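Local coordinates for uncharacterized protein (Staphylococcus aureus subsp. aureus Mu50, PDB 4QPV) that is of unknown function but belongs to the staphylococcal DUF1672 family, whose fold is built on a repeat of a kinked helix followed by three beta strands, at residues K50-R54 against I102-S107; G64-T70 against V81-D87. All blocks are in the same frame, centred on the assembly; numbering follows the deposited sequence.

Contact 1: residues K50-R54 against I102-S107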
loop_
_atom_site.group_PDB
_atom_site.type_symbol
_atom_site.label_atom_id
_atom_site.label_comp_id
_atom_site.label_asym_id
_atom_site.label_seq_id
_atom_site.Cartn_x
_atom_site.Cartn_y
_atom_site.Cartn_z
ATOM N N LYS A 50 -22.187 -2.857 -8.462
ATOM C CA LYS A 50 -22.305 -4.238 -7.991
ATOM C C LYS A 50 -20.928 -4.791 -7.652
ATOM O O LYS A 50 -20.763 -5.421 -6.615
ATOM C CB LYS A 50 -22.974 -5.121 -9.072
ATOM C CG LYS A 50 -23.083 -6.621 -8.720
ATOM C CD LYS A 50 -24.039 -6.856 -7.543
ATOM C CE LYS A 50 -24.497 -8.292 -7.491
ATOM N NZ LYS A 50 -25.693 -8.446 -6.621
ATOM N N ILE A 51 -19.937 -4.531 -8.519
ATOM C CA ILE A 51 -18.586 -5.070 -8.309
ATOM C C ILE A 51 -17.986 -4.440 -7.041
ATOM O O ILE A 51 -17.395 -5.159 -6.220
ATOM C CB ILE A 51 -17.684 -4.902 -9.569
ATOM C CG1 ILE A 51 -18.205 -5.744 -10.761
ATOM C CG2 ILE A 51 -16.224 -5.257 -9.250
ATOM C CD1 ILE A 51 -17.677 -5.230 -12.185
ATOM N N ALA A 52 -18.181 -3.120 -6.863
ATOM C CA ALA A 52 -17.714 -2.398 -5.669
ATOM C C ALA A 52 -18.329 -3.005 -4.400
ATOM O O ALA A 52 -17.609 -3.290 -3.443
ATOM C CB ALA A 52 -18.067 -0.920 -5.774
ATOM N N LYS A 53 -19.655 -3.274 -4.429
ATOM C CA LYS A 53 -20.386 -3.870 -3.309
ATOM C C LYS A 53 -19.830 -5.266 -2.983
ATOM O O LYS A 53 -19.621 -5.574 -1.802
ATOM C CB LYS A 53 -21.907 -3.949 -3.644
ATOM C CG LYS A 53 -22.743 -4.618 -2.556
ATOM C CD LYS A 53 -24.250 -4.447 -2.752
ATOM C CE LYS A 53 -24.839 -5.302 -3.846
ATOM N NZ LYS A 53 -26.326 -5.268 -3.809
ATOM N N ARG A 54 -19.601 -6.101 -4.024
ATOM C CA ARG A 54 -19.053 -7.463 -3.834
ATOM C C ARG A 54 -17.608 -7.410 -3.295
ATOM O O ARG A 54 -17.243 -8.226 -2.444
ATOM C CB ARG A 54 -19.133 -8.300 -5.127
ATOM C CG ARG A 54 -20.586 -8.606 -5.574
ATOM C CD ARG A 54 -21.232 -9.657 -4.680
ATOM N NE ARG A 54 -21.044 -11.008 -5.208
ATOM C CZ ARG A 54 -21.188 -12.125 -4.499
ATOM N NH1 ARG A 54 -21.449 -12.068 -3.198
ATOM N NH2 ARG A 54 -21.067 -13.305 -5.083
ATOM N N ILE A 102 -19.121 -12.687 -10.661
ATOM C CA ILE A 102 -19.300 -12.036 -9.353
ATOM C C ILE A 102 -20.652 -11.281 -9.248
ATOM O O ILE A 102 -21.177 -11.143 -8.144
ATOM C CB ILE A 102 -18.110 -11.097 -8.987
ATOM C CG1 ILE A 102 -18.088 -10.784 -7.464
ATOM C CG2 ILE A 102 -18.086 -9.812 -9.850
ATOM C CD1 ILE A 102 -17.840 -11.981 -6.521
ATOM N N ILE A 103 -21.229 -10.838 -10.382
ATOM C CA ILE A 103 -22.514 -10.107 -10.375
ATOM C C ILE A 103 -23.719 -11.028 -10.138
ATOM O O ILE A 103 -24.833 -10.533 -9.958
ATOM C CB ILE A 103 -22.695 -9.343 -11.728
ATOM C CG1 ILE A 103 -22.897 -10.307 -12.943
ATOM C CG2 ILE A 103 -21.567 -8.303 -11.968
ATOM C CD1 ILE A 103 -23.506 -9.609 -14.216
ATOM N N GLU A 104 -23.513 -12.352 -10.181
ATOM C CA GLU A 104 -24.606 -13.327 -10.140
ATOM C C GLU A 104 -25.275 -13.531 -8.781
ATOM O O GLU A 104 -26.393 -14.054 -8.742
ATOM C CB GLU A 104 -24.117 -14.683 -10.653
ATOM C CG GLU A 104 -23.792 -14.674 -12.142
ATOM C CD GLU A 104 -23.318 -16.000 -12.699
ATOM O OE1 GLU A 104 -23.417 -17.024 -11.985
ATOM O OE2 GLU A 104 -22.826 -16.012 -13.848
ATOM N N SER A 105 -24.624 -13.142 -7.684
ATOM C CA SER A 105 -25.179 -13.403 -6.352
ATOM C C SER A 105 -24.754 -12.366 -5.314
ATOM O O SER A 105 -23.906 -11.530 -5.585
ATOM C CB SER A 105 -24.690 -14.785 -5.895
ATOM O OG SER A 105 -25.137 -15.134 -4.600
ATOM N N ASP A 106 -25.353 -12.439 -4.115
ATOM C CA ASP A 106 -24.923 -11.644 -2.962
ATOM C C ASP A 106 -24.532 -12.600 -1.829
ATOM O O ASP A 106 -24.280 -12.160 -0.708
ATOM C CB ASP A 106 -25.987 -10.638 -2.510
ATOM C CG ASP A 106 -26.260 -9.574 -3.540
ATOM O OD1 ASP A 106 -25.302 -8.876 -3.941
ATOM O OD2 ASP A 106 -27.417 -9.481 -3.996
ATOM N N SER A 107 -24.441 -13.901 -2.139
ATOM C CA SER A 107 -24.101 -14.930 -1.153
ATOM C C SER A 107 -22.659 -14.767 -0.645
ATOM O O SER A 107 -21.845 -14.069 -1.248
ATOM C CB SER A 107 -24.337 -16.336 -1.700
ATOM O OG SER A 107 -23.455 -16.626 -2.770
HETATM O O HOH W 1 -26.808 -10.696 -7.917
HETATM O O HOH W 2 -21.241 -14.498 -7.734
HETATM O O HOH W 3 -21.007 -15.769 -3.629
#
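Arg54 reaches from helix 48-63 into the 102-107 segment, a 3-10 end and an ST turn after the three-stranded sheet, where backbone carbonyls hold its guanidinium. Arg54 NE gives a hydrogen bond to Ile102 O at 2.9 Å and Arg54 NH1 one to Ser107 O at 2.8 Å; both acceptors lie at the edge of the guanidinium, and the second bond lies exactly in its plane. One face of the group rests on the Ser105-Asp106 peptide, with Ser105 C over its centre; Ser105 O also comes over this face, 3.0 Å from Arg54 CZ, but is not hydrogen-bonded to it. Bends at chi2 (-74°) and chi3 (-92°) curl the chain round to bring this face down on the loop. NH2 turns instead to two waters, which bond weakly back to Ile102 O and Ser107 O. Nearer the helix, Arg54 CB packs on Ile102 CG1 at 3.6 Å, the two side chains running in opposite directions. Lys50 crosses Ile103 at about a right angle and ends in a salt bridge from Lys50 NZ to Asp106 OD1 (2.7 Å), met on the syn side but 32° out of the carboxylate plane; a water links the same NZ to Ile103 O. Lys53 adds a long second bridge to OD1. Further out, Gln57 OE1 accepts from Arg54 NH1 and Gln57 NE2 donates to Asp106 O. In the ST turn, Ser107 N donates to Ser105 OG at 2.8 Å.

Contact 2: residues G64-T70 against V81-D87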
loop_
_atom_site.group_PDB
_atom_site.type_symbol
_atom_site.label_atom_id
_atom_site.label_comp_id
_atom_site.label_asym_id
_atom_site.label_seq_id
_atom_site.Cartn_x
_atom_site.Cartn_y
_atom_site.Cartn_z
ATOM N N GLY A 64 -13.077 -9.308 8.293
ATOM C CA GLY A 64 -13.875 -8.672 9.342
ATOM C C GLY A 64 -13.653 -7.172 9.375
ATOM O O GLY A 64 -13.788 -6.538 10.426
ATOM N N LEU A 65 -13.275 -6.601 8.220
ATOM C CA LEU A 65 -12.998 -5.174 8.094
ATOM C C LEU A 65 -13.926 -4.475 7.116
ATOM O O LEU A 65 -14.285 -5.035 6.071
ATOM C CB LEU A 65 -11.551 -4.958 7.640
ATOM C CG LEU A 65 -10.482 -5.333 8.686
ATOM C CD1 LEU A 65 -9.122 -5.516 8.020
ATOM C CD2 LEU A 65 -10.413 -4.289 9.815
ATOM N N LYS A 66 -14.278 -3.231 7.447
ATOM C CA LYS A 66 -15.098 -2.365 6.610
ATOM C C LYS A 66 -14.172 -1.596 5.658
ATOM O O LYS A 66 -13.291 -0.857 6.100
ATOM C CB LYS A 66 -15.938 -1.408 7.485
ATOM C CG LYS A 66 -17.064 -0.698 6.727
ATOM C CD LYS A 66 -17.606 0.541 7.463
ATOM C CE LYS A 66 -18.465 0.218 8.668
ATOM N NZ LYS A 66 -18.813 1.438 9.448
ATOM N N VAL A 67 -14.336 -1.812 4.347
ATOM C CA VAL A 67 -13.499 -1.138 3.341
ATOM C C VAL A 67 -14.426 -0.387 2.387
ATOM O O VAL A 67 -15.638 -0.642 2.368
ATOM C CB VAL A 67 -12.525 -2.111 2.571
ATOM C CG1 VAL A 67 -11.719 -2.956 3.545
ATOM C CG2 VAL A 67 -13.291 -3.023 1.588
ATOM N N LYS A 68 -13.849 0.508 1.597
ATOM C CA LYS A 68 -14.560 1.279 0.579
ATOM C C LYS A 68 -13.848 1.112 -0.783
ATOM O O LYS A 68 -12.651 1.365 -0.878
ATOM C CB LYS A 68 -14.624 2.770 0.991
ATOM C CG LYS A 68 -15.452 3.650 0.058
ATOM C CD LYS A 68 -16.943 3.594 0.394
ATOM C CE LYS A 68 -17.780 4.455 -0.521
ATOM N NZ LYS A 68 -19.221 4.082 -0.442
ATOM N N ALA A 69 -14.601 0.722 -1.836
ATOM C CA ALA A 69 -14.018 0.607 -3.178
ATOM C C ALA A 69 -13.520 1.980 -3.667
ATOM O O ALA A 69 -14.196 2.992 -3.479
ATOM C CB ALA A 69 -15.054 0.056 -4.160
ATOM N N THR A 70 -12.336 2.011 -4.256
ATOM C CA THR A 70 -11.777 3.250 -4.810
ATOM C C THR A 70 -11.683 3.178 -6.326
ATOM O O THR A 70 -11.561 4.208 -6.978
ATOM C CB THR A 70 -10.378 3.515 -4.239
ATOM O OG1 THR A 70 -9.538 2.434 -4.635
ATOM C CG2 THR A 70 -10.380 3.686 -2.730
ATOM N N VAL A 81 -11.147 -4.990 -8.060
ATOM C CA VAL A 81 -11.626 -3.911 -7.188
ATOM C C VAL A 81 -10.509 -3.479 -6.265
ATOM O O VAL A 81 -9.996 -4.310 -5.515
ATOM C CB VAL A 81 -12.872 -4.297 -6.335
ATOM C CG1 VAL A 81 -13.495 -3.068 -5.671
ATOM C CG2 VAL A 81 -13.899 -5.055 -7.143
ATOM N N PHE A 82 -10.172 -2.192 -6.289
ATOM C CA PHE A 82 -9.182 -1.584 -5.401
ATOM C C PHE A 82 -10.005 -1.047 -4.241
ATOM O O PHE A 82 -11.091 -0.502 -4.483
ATOM C CB PHE A 82 -8.420 -0.476 -6.133
ATOM C CG PHE A 82 -7.402 -1.009 -7.108
ATOM C CD1 PHE A 82 -7.804 -1.589 -8.317
ATOM C CD2 PHE A 82 -6.043 -0.933 -6.828
ATOM C CE1 PHE A 82 -6.860 -2.106 -9.206
ATOM C CE2 PHE A 82 -5.099 -1.452 -7.723
ATOM C CZ PHE A 82 -5.513 -2.027 -8.903
ATOM N N VAL A 83 -9.537 -1.246 -3.007
ATOM C CA VAL A 83 -10.256 -0.812 -1.818
ATOM C C VAL A 83 -9.323 -0.035 -0.876
ATOM O O VAL A 83 -8.116 -0.253 -0.878
ATOM C CB VAL A 83 -10.944 -1.991 -1.057
ATOM C CG1 VAL A 83 -11.948 -2.749 -1.940
ATOM C CG2 VAL A 83 -9.911 -2.955 -0.436
ATOM N N HIS A 84 -9.906 0.851 -0.070
ATOM C CA HIS A 84 -9.206 1.555 0.988
ATOM C C HIS A 84 -9.889 1.201 2.294
ATOM O O HIS A 84 -11.123 1.195 2.388
ATOM C CB HIS A 84 -9.158 3.086 0.777
ATOM C CG HIS A 84 -8.430 3.815 1.879
ATOM N ND1 HIS A 84 -7.054 3.731 2.014
ATOM C CD2 HIS A 84 -8.917 4.608 2.870
ATOM C CE1 HIS A 84 -6.742 4.486 3.062
ATOM N NE2 HIS A 84 -7.823 5.039 3.605
ATOM N N CYS A 85 -9.084 0.878 3.289
ATOM C CA CYS A 85 -9.549 0.555 4.624
ATOM C C CYS A 85 -9.036 1.604 5.590
ATOM O O CYS A 85 -7.864 1.979 5.528
ATOM C CB CYS A 85 -9.075 -0.835 5.037
ATOM S SG CYS A 85 -9.664 -1.359 6.675
ATOM N N ASP A 86 -9.926 2.079 6.476
ATOM C CA ASP A 86 -9.591 2.971 7.590
ATOM C C ASP A 86 -10.624 2.626 8.653
ATOM O O ASP A 86 -11.624 3.321 8.821
ATOM C CB ASP A 86 -9.536 4.463 7.196
ATOM C CG ASP A 86 -8.992 5.377 8.302
ATOM O OD1 ASP A 86 -8.904 4.923 9.465
ATOM O OD2 ASP A 86 -8.618 6.534 7.991
ATOM N N ASP A 87 -10.398 1.487 9.309
ATOM C CA ASP A 87 -11.348 0.889 10.242
ATOM C C ASP A 87 -10.637 0.528 11.531
ATOM O O ASP A 87 -9.718 -0.292 11.502
ATOM C CB ASP A 87 -11.954 -0.360 9.569
ATOM C CG ASP A 87 -13.094 -1.018 10.328
ATOM O OD1 ASP A 87 -13.578 -0.418 11.325
ATOM O OD2 ASP A 87 -13.520 -2.124 9.917
HETATM O O HOH W 4 -14.858 -4.011 11.247
HETATM O O HOH W 5 -12.809 1.732 6.049
#
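Val67 and Val83 meet on one face of an antiparallel beta hairpin, strands 67-75 and 78-87. From Val67 CB, which lies 3.6 Å from His84 O, the side chain forks: CG1 goes to Cys85 CB at 3.7 Å, and CG2, set between the backbone N and carbonyl carbon (chi1 of -51° for CG1), goes to Val83 CB, also at 3.7 Å. On the other face, Thr70 CG2 packs against His84 CB, while Thr70 OG1 bonds to Met163 O and His84 ND1 to Asn93. Lys68 and His84 form a hydrogen-bonded pair joined by two backbone bonds, and Thr70 N donates to Phe82 O. Toward the start of 64-70 a side chain takes over: Lys66 N points almost straight (175°) at Asp87 OD2, 2.8 Å away, meeting it on the anti side, 31° out of the carboxylate plane. One water joins that oxygen to Gly64 O, and another joins Lys66 O to Asp86 N. Strand 78-87 is the middle strand of the three, bonded on its other edge to 90-98, and helix 48-63 packs over the Val67 and Val83 face through Phe59.

How the contacts relate
Helix 48-63 lies between the two contacts: one side meets the 102-107 loop, another the hairpin of contact 2. Contact 1 is peripheral and partly buried, with Arg54 buried while Lys53 and Asp106 are exposed; its centre lies about 24 Å from the chain's centre, against about 12 Å for that of contact 2. In sequence, contact 2 is nested inside the loop closed by contact 1. Charged side chains, captured carbonyls and waters dominate contact 1, whereas contact 2 combines strand-to-strand backbone bonds with an apolar face, its polar additions gathering near Asp87. The two meet where Ala52 CB packs on Ala69 CB at 3.6 Å, joining helix to sheet.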